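Side-chain contacts in putative uncharacterized protein (PDB 4XRI), which acts as a nuclear transport receptor of the importin-beta family, importing proteinaceous cargo into the nucleus and probably binding a small GTPase: residues A[95-98]-A[99-103]; A[292-295]-A[296-300]; A[471-474]-A[475-478]; A[757-760]-A[761-765]; A[829-832]-A[833-837]. The protein carries 2 engineered substitutions. One frame throughout, in Å; residues are numbered along the deposited sequence.

Overall arrangement
All five are local contacts along one superhelical HEAT-repeat chain, strung out in series without touching one another. Contact 2 is the buried one, about 20 Å from the chain centre and dominated by aromatic and valine packing. Contact 4, about 19 Å out and across the centre from contact 2, is partly buried and pairs aliphatic packing with an arginine fixed by outside partners. Contacts 1, 2 and 4 each lie within a single helix. Contact 1, partly buried on helix 95-108, is polar and holds a sulfate ion. Contact 3, the turn joining two helices, is mainly backbone bonds and a water. Contact 5, a surface turn, joins a buried phenylalanine to an exposed salt bridge.

Contact 1 of 5, residues A[95-98]-A[99-103]; sequences QETR and TRVKQ. With SO4 (sulfate ion), chain F.
Thr-99 grips the carbonyl of Gln-95 twice, its N and its OG1 each bonding Gln-95 O at 2.8 Å from opposite faces of the carbonyl plane. The guanidinium of Arg-98 holds a sulfate, probably from the crystallisation liquor: NH1 and NH2 both donate to sulfate O4, each at 2.9 Å, while Gln-95 N reaches sulfate O3 at 3.1 Å. The sulfate thus sits at the N-terminal end of helix 95-108, where the helix dipole would probably favour an anion. Arg-98 NH1 also donates to Gln-95 OE1 at 2.9 Å, arriving above the amide carbonyl plane, although OE1 lies close to the guanidinium plane. A bend at chi3 (-59°) turns the arginine back along the helix, laying one face of its guanidinium against Gln-95 CA. With an alanine here, both guanidinium donors to the sulfate are gone, which would probably leave the ion with the Gln-95 N bond alone among these and the Gln-95 amide freer to turn. One water accepts from Gln-95 NE2 and Lys-102 NZ, and weakly from Arg-98 NE; the lysine's main partner is Glu-131, in a salt bridge. This helix belongs to the importin-beta N-terminal domain. On its buried side Thr-97 CG2 meets Val-101 CG2 at 4.2 Å, and these two residues pack on helix 42-54.

Contact 2 of 5, residues A[292-295]-A[296-300]; sequences VEFW and STVCE
Phe-294 swings CG opposite its backbone N (chi1 174°), which brings one face of its phenyl ring to the CG2 methyl of Val-298. The CH-pi contact runs 4.2 Å from Val-298 CG2 to the Phe-294 ring centroid, 27° off the normal. Trp-295 turns the other way (chi1 -79°), and its indole lies alongside the valine, pointing the same way, with CE3 3.8 Å from Val-298 CB. Val-298 is therefore flanked by two aromatic side chains, which also meet each other: Phe-294 CD2 stands 3.6 Å above the indole plane of Trp-295, toward its rim. The stretch is part of helix 285-310 in the HEAT-repeat solenoid. Phe-294 packs on helices 243-260 and 265-280, and Trp-295 reaches across to helix 324-340. On another side of the helix, Thr-297 OG1 and N both donate to Glu-293 O at 2.8 Å, from opposite faces of its plane. Glu-293 OE2 lies 3.3 Å from Thr-297 OG1. A valine in place of Thr-297 would probably leave Glu-293 O with the backbone N as its one donor here and an apolar methyl facing the carboxylate. Ser-296 rests against Cys-361 of helix 354-369.

Contact 3 of 5, residues A[471-474]-A[475-478]; sequences MNSP and KMAA
Ser-473 and Pro-474 accept two successive backbone bonds, from Met-476 N to Ser-473 O and from Ala-477 N to Pro-474 O, both 3.1 Å and both three residues back, with the donor above the carbonyl plane. These are two overlapping beta turns of type I character, leading into helix 477-490. Met-476 sets CG between its backbone N and carbonyl carbon (chi1 56°), a crowded position that lays the start of the side chain against Ser-473: CG is 3.6 Å from Ser-473 CB, and SD follows at 3.8 Å from the same carbon. A water donates to Pro-474 O at 2.6 Å and accepts from Ala-478 N at 2.9 Å, bridging the turn to the first turn of the next helix. Lys-475 makes a long, weak ion pair with Asp-436. The turn links helix 455-472 to helix 477-490, and Ser-473 and Met-476 both lie against Arg-435 of helix 432-449.

Contact 4 of 5, residues A[757-760]-A[761-765]; sequences IDYV and ISLRE
Ile-757 CG2 meets Ile-761 CD1, four residues on, at 4.2 Å, and with the same spacing Tyr-759 CE1 approaches Leu-763 CD2 at 4.2 Å, the methyl lying oblique to the phenol ring. Val-760 and Arg-764 run side by side, pointing the same way, with Val-760 CG1 4.0 Å from Arg-764 NE. The arginine is extended from CG to NE, and its CG passes 3.2 Å from Val-760 O, so its aliphatic part lies along the preceding turn while its guanidinium is carried away from the helix to partners elsewhere in the chain. Among the backbone bonds of the turn, Leu-763 N to Tyr-759 O is the shortest at 2.7 Å. All of this lies early in helix 754-780, one of the long helices of the importin-beta solenoid. The polar ends of Tyr-759 and Arg-764 bond to other parts of the chain: Tyr-759 OH to Asn-708 O, Arg-764 NH1 to Ala-744 O and NH2 to Ser-800 OG. The buried guanidinium thus ties this helix to Ala-744, just after helix 730-743, and to helix 791-802. Tyr-759 and Leu-763 pack on helix 711-725, the tyrosine against Lys-711 and Pro-712 and the leucine against Leu-715.

Contact 5 of 5, residues A[829-832]-A[833-837]; sequences GQLA and DAFRQ
Leu-831 and Ala-832 open a short helical turn that closes on Phe-835 and Arg-836. The leucine stands at the N-cap position, and its CB lies 3.6 Å from Phe-835 CE1, the two side chains crossing obliquely. Phe-835 holds CG beside its own backbone N (chi1 -81°), which turns the ring back toward the start of the turn and brings CD1 to 3.1 Å from Leu-831 O. That same oxygen accepts from Phe-835 N at 3.0 Å, nearly along the C=O axis. Ala-832 O takes Arg-836 N at 3.0 Å, plus a second, weak bond from Phe-835 N. The result is the brief helix 832-835, set between helix 809-825 and helix 838-849 near the C-terminal end of the importin-beta solenoid. The ring of Phe-835 is buried there, edge-to-face with Phe-795 and touching Ile-819 and Leu-822 of helix 809-825, while Leu-831 and Ala-832 also rest on Gln-871 of helix 855-872. Toward the surface, Arg-836 sets CG between its backbone N and carbonyl carbon (chi1 60°), 3.1 Å from Ala-832 O, and the chain, extended from there to NE, carries NH1 to a salt bridge with Asp-833 OD1 at 2.6 Å. Gln-837, at the N-cap position of helix 838-849, reaches back with NE2 to donate to Ala-834 O at 2.9 Å, an almost straight bond (172°) with the oxygen in the amide plane.

Contact 1 of 5, residues A[95-98]-A[99-103]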
loop_
_atom_site.group_PDB
_atom_site.type_symbol
_atom_site.label_atom_id
_atom_site.label_comp_id
_atom_site.label_asym_id
_atom_site.label_seq_id
_atom_site.Cartn_x
_atom_site.Cartn_y
_atom_site.Cartn_z
ATOM N N GLN A 95 43.181 14.160 -3.248
ATOM C CA GLN A 95 43.391 12.972 -4.066
ATOM C C GLN A 95 44.190 11.920 -3.302
ATOM O O GLN A 95 43.978 10.721 -3.480
ATOM C CB GLN A 95 44.102 13.331 -5.370
ATOM C CG GLN A 95 44.309 12.149 -6.307
ATOM C CD GLN A 95 43.004 11.488 -6.711
ATOM O OE1 GLN A 95 42.244 12.025 -7.515
ATOM N NE2 GLN A 95 42.734 10.317 -6.146
ATOM N N GLU A 96 45.098 12.375 -2.446
ATOM C CA GLU A 96 45.917 11.466 -1.650
ATOM C C GLU A 96 45.053 10.622 -0.716
ATOM O O GLU A 96 45.261 9.415 -0.588
ATOM C CB GLU A 96 46.961 12.242 -0.845
ATOM C CG GLU A 96 47.869 11.357 -0.006
ATOM C CD GLU A 96 48.894 12.147 0.785
ATOM O OE1 GLU A 96 49.117 13.335 0.465
ATOM O OE2 GLU A 96 49.475 11.577 1.733
ATOM N N THR A 97 44.082 11.262 -0.071
ATOM C CA THR A 97 43.176 10.566 0.835
ATOM C C THR A 97 42.300 9.578 0.074
ATOM O O THR A 97 42.121 8.435 0.502
ATOM C CB THR A 97 42.275 11.547 1.606
ATOM O OG1 THR A 97 43.088 12.459 2.354
ATOM C CG2 THR A 97 41.355 10.796 2.560
ATOM N N ARG A 98 41.758 10.022 -1.056
ATOM C CA ARG A 98 40.910 9.170 -1.884
ATOM C C ARG A 98 41.666 7.945 -2.385
ATOM O O ARG A 98 41.155 6.827 -2.327
ATOM C CB ARG A 98 40.348 9.951 -3.071
ATOM C CG ARG A 98 39.340 11.012 -2.685
ATOM C CD ARG A 98 38.587 11.535 -3.897
ATOM N NE ARG A 98 39.477 12.125 -4.893
ATOM C CZ ARG A 98 39.847 13.400 -4.903
ATOM N NH1 ARG A 98 40.660 13.848 -5.849
ATOM N NH2 ARG A 98 39.404 14.227 -3.965
ATOM N N THR A 99 42.882 8.166 -2.874
ATOM C CA THR A 99 43.726 7.082 -3.359
ATOM C C THR A 99 44.019 6.082 -2.246
ATOM O O THR A 99 44.014 4.870 -2.463
ATOM C CB THR A 99 45.056 7.615 -3.929
ATOM O OG1 THR A 99 44.783 8.531 -4.997
ATOM C CG2 THR A 99 45.914 6.472 -4.455
ATOM N N ARG A 100 44.263 6.604 -1.050
ATOM C CA ARG A 100 44.570 5.773 0.104
ATOM C C ARG A 100 43.367 4.932 0.525
ATOM O O ARG A 100 43.496 3.732 0.774
ATOM C CB ARG A 100 45.035 6.641 1.272
ATOM C CG ARG A 100 45.449 5.859 2.499
ATOM C CD ARG A 100 46.668 5.002 2.233
ATOM N NE ARG A 100 47.102 4.294 3.435
ATOM C CZ ARG A 100 47.989 3.305 3.441
ATOM N NH1 ARG A 100 48.321 2.719 4.582
ATOM N NH2 ARG A 100 48.538 2.898 2.305
ATOM N N VAL A 101 42.204 5.570 0.610
ATOM C CA VAL A 101 40.974 4.880 0.984
ATOM C C VAL A 101 40.631 3.801 -0.035
ATOM O O VAL A 101 40.294 2.672 0.327
ATOM C CB VAL A 101 39.787 5.861 1.109
ATOM C CG1 VAL A 101 38.475 5.102 1.266
ATOM C CG2 VAL A 101 40.003 6.803 2.282
ATOM N N LYS A 102 40.732 4.158 -1.313
ATOM C CA LYS A 102 40.448 3.230 -2.405
ATOM C C LYS A 102 41.353 2.001 -2.373
ATOM O O LYS A 102 40.884 0.871 -2.526
ATOM C CB LYS A 102 40.584 3.944 -3.754
ATOM C CG LYS A 102 39.394 4.838 -4.089
ATOM C CD LYS A 102 39.759 5.929 -5.089
ATOM C CE LYS A 102 40.093 5.360 -6.456
ATOM N NZ LYS A 102 40.351 6.447 -7.442
ATOM N N GLN A 103 42.647 2.223 -2.166
ATOM C CA GLN A 103 43.616 1.133 -2.186
ATOM C C GLN A 103 43.455 0.193 -0.994
ATOM O O GLN A 103 43.499 -1.029 -1.148
ATOM C CB GLN A 103 45.042 1.685 -2.220
ATOM C CG GLN A 103 46.118 0.611 -2.318
ATOM C CD GLN A 103 45.996 -0.234 -3.572
ATOM O OE1 GLN A 103 45.489 0.222 -4.598
ATOM N NE2 GLN A 103 46.458 -1.477 -3.494
HETATM S S SO4 F . 42.290 17.206 -5.114
HETATM O O1 SO4 F . 42.063 17.174 -6.556
HETATM O O2 SO4 F . 42.121 18.570 -4.622
HETATM O O3 SO4 F . 43.646 16.747 -4.822
HETATM O O4 SO4 F . 41.324 16.331 -4.454
HETATM O O HOH W 1 39.806 9.452 -6.862
#

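Contact 2 of 5, residues A[292-295]-A[296-300]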
loop_
_atom_site.group_PDB
_atom_site.type_symbol
_atom_site.label_atom_id
_atom_site.label_comp_id
_atom_site.label_asym_id
_atom_site.label_seq_id
_atom_site.Cartn_x
_atom_site.Cartn_y
_atom_site.Cartn_z
ATOM N N VAL A 292 8.592 -22.347 -3.322
ATOM C CA VAL A 292 7.182 -21.981 -3.225
ATOM C C VAL A 292 6.999 -20.552 -3.721
ATOM O O VAL A 292 6.043 -20.242 -4.436
ATOM C CB VAL A 292 6.654 -22.108 -1.778
ATOM C CG1 VAL A 292 5.318 -21.389 -1.627
ATOM C CG2 VAL A 292 6.519 -23.568 -1.397
ATOM N N GLU A 293 7.936 -19.690 -3.339
ATOM C CA GLU A 293 7.943 -18.302 -3.781
ATOM C C GLU A 293 8.054 -18.204 -5.300
ATOM O O GLU A 293 7.508 -17.282 -5.912
ATOM C CB GLU A 293 9.092 -17.545 -3.110
ATOM C CG GLU A 293 9.374 -16.160 -3.681
ATOM C CD GLU A 293 8.252 -15.172 -3.420
ATOM O OE1 GLU A 293 7.432 -15.420 -2.511
ATOM O OE2 GLU A 293 8.191 -14.144 -4.127
ATOM N N PHE A 294 8.759 -19.158 -5.903
ATOM C CA PHE A 294 8.866 -19.225 -7.357
ATOM C C PHE A 294 7.492 -19.281 -7.999
ATOM O O PHE A 294 7.206 -18.552 -8.953
ATOM C CB PHE A 294 9.686 -20.443 -7.793
ATOM C CG PHE A 294 9.722 -20.649 -9.286
ATOM C CD1 PHE A 294 10.690 -20.030 -10.058
ATOM C CD2 PHE A 294 8.791 -21.464 -9.915
ATOM C CE1 PHE A 294 10.728 -20.214 -11.425
ATOM C CE2 PHE A 294 8.824 -21.648 -11.282
ATOM C CZ PHE A 294 9.795 -21.025 -12.036
ATOM N N TRP A 295 6.644 -20.155 -7.470
ATOM C CA TRP A 295 5.318 -20.358 -8.032
ATOM C C TRP A 295 4.350 -19.262 -7.619
ATOM O O TRP A 295 3.385 -18.982 -8.324
ATOM C CB TRP A 295 4.791 -21.733 -7.637
ATOM C CG TRP A 295 5.402 -22.782 -8.489
ATOM C CD1 TRP A 295 6.336 -23.709 -8.126
ATOM C CD2 TRP A 295 5.163 -22.974 -9.887
ATOM N NE1 TRP A 295 6.672 -24.485 -9.209
ATOM C CE2 TRP A 295 5.969 -24.054 -10.299
ATOM C CE3 TRP A 295 4.338 -22.345 -10.823
ATOM C CZ2 TRP A 295 5.965 -24.521 -11.614
ATOM C CZ3 TRP A 295 4.338 -22.808 -12.124
ATOM C CH2 TRP A 295 5.148 -23.883 -12.510
ATOM N N SER A 296 4.635 -18.620 -6.492
ATOM C CA SER A 296 3.908 -17.421 -6.105
ATOM C C SER A 296 4.211 -16.302 -7.097
ATOM O O SER A 296 3.321 -15.544 -7.488
ATOM C CB SER A 296 4.275 -16.998 -4.680
ATOM O OG SER A 296 3.736 -17.901 -3.729
ATOM N N THR A 297 5.471 -16.222 -7.517
ATOM C CA THR A 297 5.895 -15.218 -8.485
ATOM C C THR A 297 5.257 -15.469 -9.849
ATOM O O THR A 297 4.796 -14.535 -10.507
ATOM C CB THR A 297 7.429 -15.186 -8.642
ATOM O OG1 THR A 297 8.037 -14.923 -7.373
ATOM C CG2 THR A 297 7.840 -14.098 -9.625
ATOM N N VAL A 298 5.240 -16.731 -10.267
ATOM C CA VAL A 298 4.599 -17.125 -11.516
ATOM C C VAL A 298 3.120 -16.753 -11.497
ATOM O O VAL A 298 2.599 -16.177 -12.451
ATOM C CB VAL A 298 4.738 -18.641 -11.772
ATOM C CG1 VAL A 298 3.855 -19.068 -12.934
ATOM C CG2 VAL A 298 6.185 -19.004 -12.032
ATOM N N CYS A 299 2.454 -17.079 -10.394
ATOM C CA CYS A 299 1.030 -16.815 -10.244
ATOM C C CYS A 299 0.729 -15.321 -10.260
ATOM O O CYS A 299 -0.213 -14.883 -10.918
ATOM C CB CYS A 299 0.505 -17.449 -8.955
ATOM S SG CYS A 299 0.325 -19.249 -9.055
ATOM N N GLU A 300 1.535 -14.544 -9.543
ATOM C CA GLU A 300 1.371 -13.095 -9.511
ATOM C C GLU A 300 1.492 -12.492 -10.908
ATOM O O GLU A 300 0.668 -11.671 -11.311
ATOM C CB GLU A 300 2.396 -12.459 -8.573
ATOM C CG GLU A 300 2.065 -12.630 -7.099
ATOM C CD GLU A 300 3.183 -12.166 -6.185
ATOM O OE1 GLU A 300 4.299 -11.916 -6.688
ATOM O OE2 GLU A 300 2.946 -12.053 -4.963
#

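Contact 3 of 5, residues A[471-474]-A[475-478]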
loop_
_atom_site.group_PDB
_atom_site.type_symbol
_atom_site.label_atom_id
_atom_site.label_comp_id
_atom_site.label_asym_id
_atom_site.label_seq_id
_atom_site.Cartn_x
_atom_site.Cartn_y
_atom_site.Cartn_z
ATOM N N MET A 471 -17.238 -14.800 21.460
ATOM C CA MET A 471 -17.540 -14.486 22.852
ATOM C C MET A 471 -16.833 -15.398 23.853
ATOM O O MET A 471 -16.800 -15.099 25.048
ATOM C CB MET A 471 -19.054 -14.539 23.080
ATOM C CG MET A 471 -19.839 -13.560 22.211
ATOM S SD MET A 471 -21.628 -13.654 22.438
ATOM C CE MET A 471 -21.798 -12.976 24.085
ATOM N N ASN A 472 -16.262 -16.501 23.377
ATOM C CA ASN A 472 -15.645 -17.463 24.287
ATOM C C ASN A 472 -14.208 -17.857 23.944
ATOM O O ASN A 472 -13.525 -18.480 24.760
ATOM C CB ASN A 472 -16.498 -18.731 24.360
ATOM C CG ASN A 472 -17.937 -18.447 24.739
ATOM O OD1 ASN A 472 -18.229 -18.078 25.876
ATOM N ND2 ASN A 472 -18.848 -18.630 23.789
ATOM N N SER A 473 -13.742 -17.501 22.750
ATOM C CA SER A 473 -12.413 -17.927 22.315
ATOM C C SER A 473 -11.642 -16.815 21.605
ATOM O O SER A 473 -11.708 -16.696 20.384
ATOM C CB SER A 473 -12.527 -19.151 21.404
ATOM O OG SER A 473 -13.244 -20.195 22.042
ATOM N N PRO A 474 -10.891 -16.011 22.374
ATOM C CA PRO A 474 -10.108 -14.864 21.889
ATOM C C PRO A 474 -9.190 -15.177 20.709
ATOM O O PRO A 474 -9.023 -14.331 19.829
ATOM C CB PRO A 474 -9.276 -14.473 23.114
ATOM C CG PRO A 474 -10.107 -14.893 24.267
ATOM C CD PRO A 474 -10.796 -16.158 23.836
ATOM N N LYS A 475 -8.608 -16.372 20.696
ATOM C CA LYS A 475 -7.661 -16.769 19.655
ATOM C C LYS A 475 -8.283 -16.739 18.258
ATOM O O LYS A 475 -7.590 -16.513 17.265
ATOM C CB LYS A 475 -7.109 -18.166 19.959
ATOM C CG LYS A 475 -6.268 -18.797 18.854
ATOM C CD LYS A 475 -4.870 -18.210 18.775
ATOM C CE LYS A 475 -3.988 -19.054 17.864
ATOM N NZ LYS A 475 -4.599 -19.242 16.518
ATOM N N MET A 476 -9.593 -16.947 18.183
ATOM C CA MET A 476 -10.284 -16.955 16.898
ATOM C C MET A 476 -11.206 -15.747 16.730
ATOM O O MET A 476 -11.916 -15.635 15.728
ATOM C CB MET A 476 -11.082 -18.249 16.739
ATOM C CG MET A 476 -12.073 -18.510 17.859
ATOM S SD MET A 476 -12.834 -20.139 17.757
ATOM C CE MET A 476 -13.718 -19.986 16.210
ATOM N N ALA A 477 -11.180 -14.848 17.711
ATOM C CA ALA A 477 -12.052 -13.668 17.732
ATOM C C ALA A 477 -11.952 -12.835 16.454
ATOM O O ALA A 477 -12.968 -12.476 15.859
ATOM C CB ALA A 477 -11.731 -12.800 18.939
ATOM N N ALA A 478 -10.724 -12.534 16.044
ATOM C CA ALA A 478 -10.475 -11.727 14.852
ATOM C C ALA A 478 -11.097 -12.359 13.607
ATOM O O ALA A 478 -11.798 -11.689 12.846
ATOM C CB ALA A 478 -8.980 -11.529 14.654
HETATM O O HOH W 2 -8.332 -13.351 17.513
#

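Contact 4 of 5, residues A[757-760]-A[761-765]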
loop_
_atom_site.group_PDB
_atom_site.type_symbol
_atom_site.label_atom_id
_atom_site.label_comp_id
_atom_site.label_asym_id
_atom_site.label_seq_id
_atom_site.Cartn_x
_atom_site.Cartn_y
_atom_site.Cartn_z
ATOM N N ILE A 757 1.842 12.104 -11.006
ATOM C CA ILE A 757 0.780 11.997 -11.999
ATOM C C ILE A 757 -0.577 11.932 -11.308
ATOM O O ILE A 757 -1.516 12.634 -11.686
ATOM C CB ILE A 757 0.963 10.754 -12.892
ATOM C CG1 ILE A 757 2.134 10.960 -13.855
ATOM C CG2 ILE A 757 -0.313 10.459 -13.667
ATOM C CD1 ILE A 757 2.575 9.691 -14.552
ATOM N N ASP A 758 -0.663 11.093 -10.282
ATOM C CA ASP A 758 -1.879 10.971 -9.490
ATOM C C ASP A 758 -2.214 12.277 -8.779
ATOM O O ASP A 758 -3.378 12.673 -8.718
ATOM C CB ASP A 758 -1.747 9.840 -8.467
ATOM C CG ASP A 758 -1.828 8.469 -9.105
ATOM O OD1 ASP A 758 -2.446 8.349 -10.184
ATOM O OD2 ASP A 758 -1.278 7.512 -8.523
ATOM N N TYR A 759 -1.192 12.937 -8.241
ATOM C CA TYR A 759 -1.393 14.196 -7.530
ATOM C C TYR A 759 -2.014 15.256 -8.434
ATOM O O TYR A 759 -2.925 15.978 -8.025
ATOM C CB TYR A 759 -0.075 14.716 -6.957
ATOM C CG TYR A 759 -0.205 16.091 -6.338
ATOM C CD1 TYR A 759 0.206 17.228 -7.024
ATOM C CD2 TYR A 759 -0.759 16.254 -5.074
ATOM C CE1 TYR A 759 0.078 18.486 -6.465
ATOM C CE2 TYR A 759 -0.888 17.508 -4.506
ATOM C CZ TYR A 759 -0.468 18.619 -5.207
ATOM O OH TYR A 759 -0.596 19.867 -4.646
ATOM N N VAL A 760 -1.518 15.342 -9.664
ATOM C CA VAL A 760 -1.986 16.340 -10.620
ATOM C C VAL A 760 -3.406 16.030 -11.091
ATOM O O VAL A 760 -4.218 16.938 -11.279
ATOM C CB VAL A 760 -1.035 16.433 -11.833
ATOM C CG1 VAL A 760 -1.644 17.276 -12.946
ATOM C CG2 VAL A 760 0.310 17.003 -11.403
ATOM N N ILE A 761 -3.706 14.747 -11.275
ATOM C CA ILE A 761 -5.067 14.330 -11.595
ATOM C C ILE A 761 -6.008 14.746 -10.470
ATOM O O ILE A 761 -7.072 15.316 -10.708
ATOM C CB ILE A 761 -5.173 12.810 -11.808
ATOM C CG1 ILE A 761 -4.459 12.393 -13.093
ATOM C CG2 ILE A 761 -6.633 12.380 -11.864
ATOM C CD1 ILE A 761 -4.528 10.907 -13.360
ATOM N N SER A 762 -5.595 14.467 -9.239
ATOM C CA SER A 762 -6.370 14.852 -8.069
ATOM C C SER A 762 -6.500 16.368 -7.965
ATOM O O SER A 762 -7.570 16.885 -7.641
ATOM C CB SER A 762 -5.730 14.296 -6.798
ATOM O OG SER A 762 -6.408 14.763 -5.646
ATOM N N LEU A 763 -5.402 17.068 -8.227
ATOM C CA LEU A 763 -5.377 18.523 -8.157
ATOM C C LEU A 763 -6.372 19.137 -9.135
ATOM O O LEU A 763 -7.129 20.046 -8.787
ATOM C CB LEU A 763 -3.969 19.047 -8.448
ATOM C CG LEU A 763 -3.781 20.565 -8.442
ATOM C CD1 LEU A 763 -4.035 21.125 -7.057
ATOM C CD2 LEU A 763 -2.382 20.923 -8.918
ATOM N N ARG A 764 -6.370 18.626 -10.360
ATOM C CA ARG A 764 -7.217 19.165 -11.416
ATOM C C ARG A 764 -8.682 18.807 -11.201
ATOM O O ARG A 764 -9.574 19.508 -11.678
ATOM C CB ARG A 764 -6.733 18.677 -12.779
ATOM C CG ARG A 764 -5.387 19.282 -13.165
ATOM C CD ARG A 764 -4.952 18.900 -14.567
ATOM N NE ARG A 764 -3.887 19.785 -15.034
ATOM C CZ ARG A 764 -3.479 19.870 -16.297
ATOM N NH1 ARG A 764 -2.510 20.714 -16.627
ATOM N NH2 ARG A 764 -4.044 19.116 -17.228
ATOM N N GLU A 765 -8.926 17.719 -10.477
ATOM C CA GLU A 765 -10.267 17.431 -9.981
ATOM C C GLU A 765 -10.706 18.578 -9.082
ATOM O O GLU A 765 -11.822 19.087 -9.198
ATOM C CB GLU A 765 -10.307 16.108 -9.211
ATOM C CG GLU A 765 -10.239 14.865 -10.073
ATOM C CD GLU A 765 -10.293 13.593 -9.247
ATOM O OE1 GLU A 765 -10.786 13.649 -8.100
ATOM O OE2 GLU A 765 -9.836 12.541 -9.740
#

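Contact 5 of 5, residues A[829-832]-A[833-837]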
loop_
_atom_site.group_PDB
_atom_site.type_symbol
_atom_site.label_atom_id
_atom_site.label_comp_id
_atom_site.label_asym_id
_atom_site.label_seq_id
_atom_site.Cartn_x
_atom_site.Cartn_y
_atom_site.Cartn_z
ATOM N N GLY A 829 -25.391 31.850 -27.106
ATOM C CA GLY A 829 -24.191 31.726 -27.920
ATOM C C GLY A 829 -23.112 32.781 -27.769
ATOM O O GLY A 829 -22.648 33.343 -28.759
ATOM N N GLN A 830 -22.701 33.048 -26.534
ATOM C CA GLN A 830 -21.570 33.939 -26.294
ATOM C C GLN A 830 -20.279 33.132 -26.306
ATOM O O GLN A 830 -19.186 33.681 -26.450
ATOM C CB GLN A 830 -21.727 34.679 -24.967
ATOM C CG GLN A 830 -23.130 35.197 -24.716
ATOM C CD GLN A 830 -23.230 35.989 -23.428
ATOM O OE1 GLN A 830 -22.292 36.685 -23.042
ATOM N NE2 GLN A 830 -24.369 35.880 -22.753
ATOM N N LEU A 831 -20.420 31.819 -26.152
ATOM C CA LEU A 831 -19.279 30.912 -26.152
ATOM C C LEU A 831 -19.416 29.865 -27.247
ATOM O O LEU A 831 -18.736 28.836 -27.218
ATOM C CB LEU A 831 -19.137 30.222 -24.795
ATOM C CG LEU A 831 -19.054 31.094 -23.542
ATOM C CD1 LEU A 831 -18.805 30.224 -22.321
ATOM C CD2 LEU A 831 -17.973 32.151 -23.683
ATOM N N ALA A 832 -20.301 30.128 -28.204
ATOM C CA ALA A 832 -20.562 29.196 -29.298
ATOM C C ALA A 832 -19.283 28.868 -30.060
ATOM O O ALA A 832 -19.068 27.726 -30.462
ATOM C CB ALA A 832 -21.612 29.763 -30.243
ATOM N N ASP A 833 -18.434 29.876 -30.240
ATOM C CA ASP A 833 -17.151 29.699 -30.915
ATOM C C ASP A 833 -16.266 28.688 -30.197
ATOM O O ASP A 833 -15.748 27.751 -30.806
ATOM C CB ASP A 833 -16.413 31.034 -31.023
ATOM C CG ASP A 833 -17.064 31.981 -32.008
ATOM O OD1 ASP A 833 -17.862 31.508 -32.844
ATOM O OD2 ASP A 833 -16.774 33.194 -31.946
ATOM N N ALA A 834 -16.092 28.890 -28.897
ATOM C CA ALA A 834 -15.225 28.032 -28.102
ATOM C C ALA A 834 -15.788 26.620 -27.956
ATOM O O ALA A 834 -15.039 25.669 -27.731
ATOM C CB ALA A 834 -14.989 28.651 -26.728
ATOM N N PHE A 835 -17.103 26.484 -28.086
ATOM C CA PHE A 835 -17.757 25.191 -27.899
ATOM C C PHE A 835 -17.750 24.333 -29.159
ATOM O O PHE A 835 -17.661 23.107 -29.078
ATOM C CB PHE A 835 -19.196 25.392 -27.420
ATOM C CG PHE A 835 -19.311 25.660 -25.945
ATOM C CD1 PHE A 835 -20.149 26.656 -25.472
ATOM C CD2 PHE A 835 -18.587 24.910 -25.031
ATOM C CE1 PHE A 835 -20.258 26.905 -24.117
ATOM C CE2 PHE A 835 -18.694 25.153 -23.673
ATOM C CZ PHE A 835 -19.531 26.153 -23.216
ATOM N N ARG A 836 -17.836 24.976 -30.319
ATOM C CA ARG A 836 -17.889 24.254 -31.588
ATOM C C ARG A 836 -16.514 23.738 -32.004
ATOM O O ARG A 836 -16.384 23.057 -33.022
ATOM C CB ARG A 836 -18.470 25.145 -32.689
ATOM C CG ARG A 836 -17.680 26.417 -32.945
ATOM C CD ARG A 836 -18.336 27.276 -34.012
ATOM N NE ARG A 836 -17.689 28.580 -34.133
ATOM C CZ ARG A 836 -17.815 29.382 -35.184
ATOM N NH1 ARG A 836 -17.190 30.551 -35.208
ATOM N NH2 ARG A 836 -18.562 29.012 -36.217
ATOM N N GLN A 837 -15.490 24.069 -31.220
ATOM C CA GLN A 837 -14.153 23.532 -31.443
ATOM C C GLN A 837 -14.190 22.011 -31.364
ATOM O O GLN A 837 -14.975 21.439 -30.605
ATOM C CB GLN A 837 -13.155 24.096 -30.429
ATOM C CG GLN A 837 -12.753 25.538 -30.682
ATOM C CD GLN A 837 -11.779 26.057 -29.642
ATOM O OE1 GLN A 837 -10.593 26.233 -29.918
ATOM N NE2 GLN A 837 -12.279 26.303 -28.437
#